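Local coordinates for peptidoglycan-binding domain 1 (Burkholderia, PDB 5NM7), which is a modular phage endolysin that probably binds peptidoglycan through one domain and cleaves it with a lysozyme-like N-acetylmuramidase domain, at residues I115-R119 and G149-G153. Numbering follows the deposited sequence.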
loop_
_atom_site.group_PDB
_atom_site.type_symbol
_atom_site.label_atom_id
_atom_site.label_comp_id
_atom_site.label_asym_id
_atom_site.label_seq_id
_atom_site.Cartn_x
_atom_site.Cartn_y
_atom_site.Cartn_z
ATOM N N ILE A 115 1.738 10.064 -3.568
ATOM C CA ILE A 115 0.482 10.765 -3.872
ATOM C C ILE A 115 0.124 10.651 -5.314
ATOM O O ILE A 115 0.967 10.388 -6.174
ATOM C CB ILE A 115 0.520 12.273 -3.488
ATOM C CG1 ILE A 115 1.693 12.978 -4.162
ATOM C CG2 ILE A 115 0.576 12.445 -1.999
ATOM C CD1 ILE A 115 1.528 14.460 -4.219
ATOM N N LEU A 116 -1.161 10.878 -5.599
ATOM C CA LEU A 116 -1.626 11.113 -6.947
ATOM C C LEU A 116 -2.697 12.167 -6.882
ATOM O O LEU A 116 -3.703 12.014 -6.171
ATOM C CB LEU A 116 -2.173 9.846 -7.617
ATOM C CG LEU A 116 -2.342 9.921 -9.136
ATOM C CD1 LEU A 116 -0.974 9.947 -9.816
ATOM C CD2 LEU A 116 -3.132 8.721 -9.645
ATOM N N TYR A 117 -2.454 13.274 -7.572
ATOM C CA TYR A 117 -3.385 14.381 -7.589
ATOM C C TYR A 117 -4.417 14.194 -8.717
ATOM O O TYR A 117 -4.048 13.784 -9.818
ATOM C CB TYR A 117 -2.590 15.681 -7.747
ATOM C CG TYR A 117 -3.479 16.870 -8.022
ATOM C CD1 TYR A 117 -3.660 17.315 -9.307
ATOM C CD2 TYR A 117 -4.170 17.500 -6.989
ATOM C CE1 TYR A 117 -4.496 18.370 -9.591
ATOM C CE2 TYR A 117 -5.010 18.556 -7.260
ATOM C CZ TYR A 117 -5.152 18.990 -8.563
ATOM O OH TYR A 117 -5.995 20.042 -8.875
ATOM N N GLU A 118 -5.696 14.426 -8.399
ATOM C CA GLU A 118 -6.828 14.115 -9.270
ATOM C C GLU A 118 -7.568 15.406 -9.628
ATOM O O GLU A 118 -8.386 15.917 -8.842
ATOM C CB GLU A 118 -7.797 13.159 -8.573
ATOM C CG GLU A 118 -7.198 11.807 -8.170
ATOM C CD GLU A 118 -7.009 10.860 -9.335
ATOM O OE1 GLU A 118 -7.292 11.243 -10.471
ATOM O OE2 GLU A 118 -6.573 9.711 -9.093
ATOM N N ARG A 119 -7.248 15.933 -10.805
ATOM C CA ARG A 119 -7.765 17.219 -11.257
ATOM C C ARG A 119 -9.274 17.254 -11.399
ATOM O O ARG A 119 -9.886 18.315 -11.231
ATOM C CB ARG A 119 -7.127 17.620 -12.576
ATOM C CG ARG A 119 -7.441 16.708 -13.733
ATOM C CD ARG A 119 -6.743 17.191 -14.967
ATOM N NE ARG A 119 -7.085 16.383 -16.114
ATOM C CZ ARG A 119 -6.424 16.377 -17.268
ATOM N NH1 ARG A 119 -5.379 17.191 -17.469
ATOM N NH2 ARG A 119 -6.807 15.540 -18.220
ATOM N N GLY A 149 -7.103 12.720 -15.405
ATOM C CA GLY A 149 -5.762 12.538 -15.930
ATOM C C GLY A 149 -4.831 13.711 -15.703
ATOM O O GLY A 149 -5.048 14.487 -14.795
ATOM N N GLY A 150 -3.815 13.810 -16.567
ATOM C CA GLY A 150 -2.754 14.824 -16.455
ATOM C C GLY A 150 -1.678 14.407 -15.466
ATOM O O GLY A 150 -0.805 15.198 -15.123
ATOM N N TYR A 151 -1.709 13.161 -15.007
ATOM C CA TYR A 151 -0.780 12.677 -13.985
ATOM C C TYR A 151 0.674 12.758 -14.416
ATOM O O TYR A 151 1.015 12.436 -15.568
ATOM C CB TYR A 151 -1.048 11.206 -13.636
ATOM C CG TYR A 151 -2.493 10.901 -13.327
ATOM C CD1 TYR A 151 -3.133 11.491 -12.245
ATOM C CD2 TYR A 151 -3.221 10.032 -14.141
ATOM C CE1 TYR A 151 -4.466 11.207 -11.961
ATOM C CE2 TYR A 151 -4.546 9.736 -13.873
ATOM C CZ TYR A 151 -5.175 10.342 -12.798
ATOM O OH TYR A 151 -6.480 10.020 -12.533
ATOM N N ALA A 152 1.535 13.118 -13.473
ATOM C CA ALA A 152 2.997 13.059 -13.687
ATOM C C ALA A 152 3.592 11.822 -13.044
ATOM O O ALA A 152 4.386 11.137 -13.652
ATOM C CB ALA A 152 3.662 14.300 -13.127
ATOM N N GLY A 153 3.224 11.571 -11.802
ATOM C CA GLY A 153 3.740 10.486 -11.006
ATOM C C GLY A 153 4.949 10.831 -10.167
ATOM O O GLY A 153 5.682 11.778 -10.460
HETATM O O HOH W 1 -4.925 14.842 -12.192
HETATM O O HOH W 2 -7.614 13.223 -12.617
#
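In the lysozyme-like N-acetylmuramidase domain, edge strand 115-117 of a small antiparallel sheet runs into helix 119-128, and the glycine-rich loop 149-153 that precedes helix 156-167 lies across this junction at the surface. The apolar part centres on Tyr151: Leu116 lays CD2 over one face of its ring, a CH-pi contact 4.0 Å from the centroid. At the ring's edge, Tyr151 OH donates a short 2.5 Å hydrogen bond to OE1 of Glu118, the N-cap residue of helix 119-128. The extended Arg119 side chain reaches the start of the loop, its NE and NH2 hydrogen-bonded to the carbonyl oxygens of Lys147 and Arg148, respectively, while Gly149 and Gly150 cover one guanidinium face; a side chain on Gly150 would clash with it. No direct backbone hydrogen bond joins the segments, but two waters bridge them. One links Glu118 OE1 to Gly149 N, at 2.9 Å from each; the other accepts from Arg119 N at 2.9 Å and donates to Tyr117 O at 2.7 Å and Gly149 O at 2.6 Å.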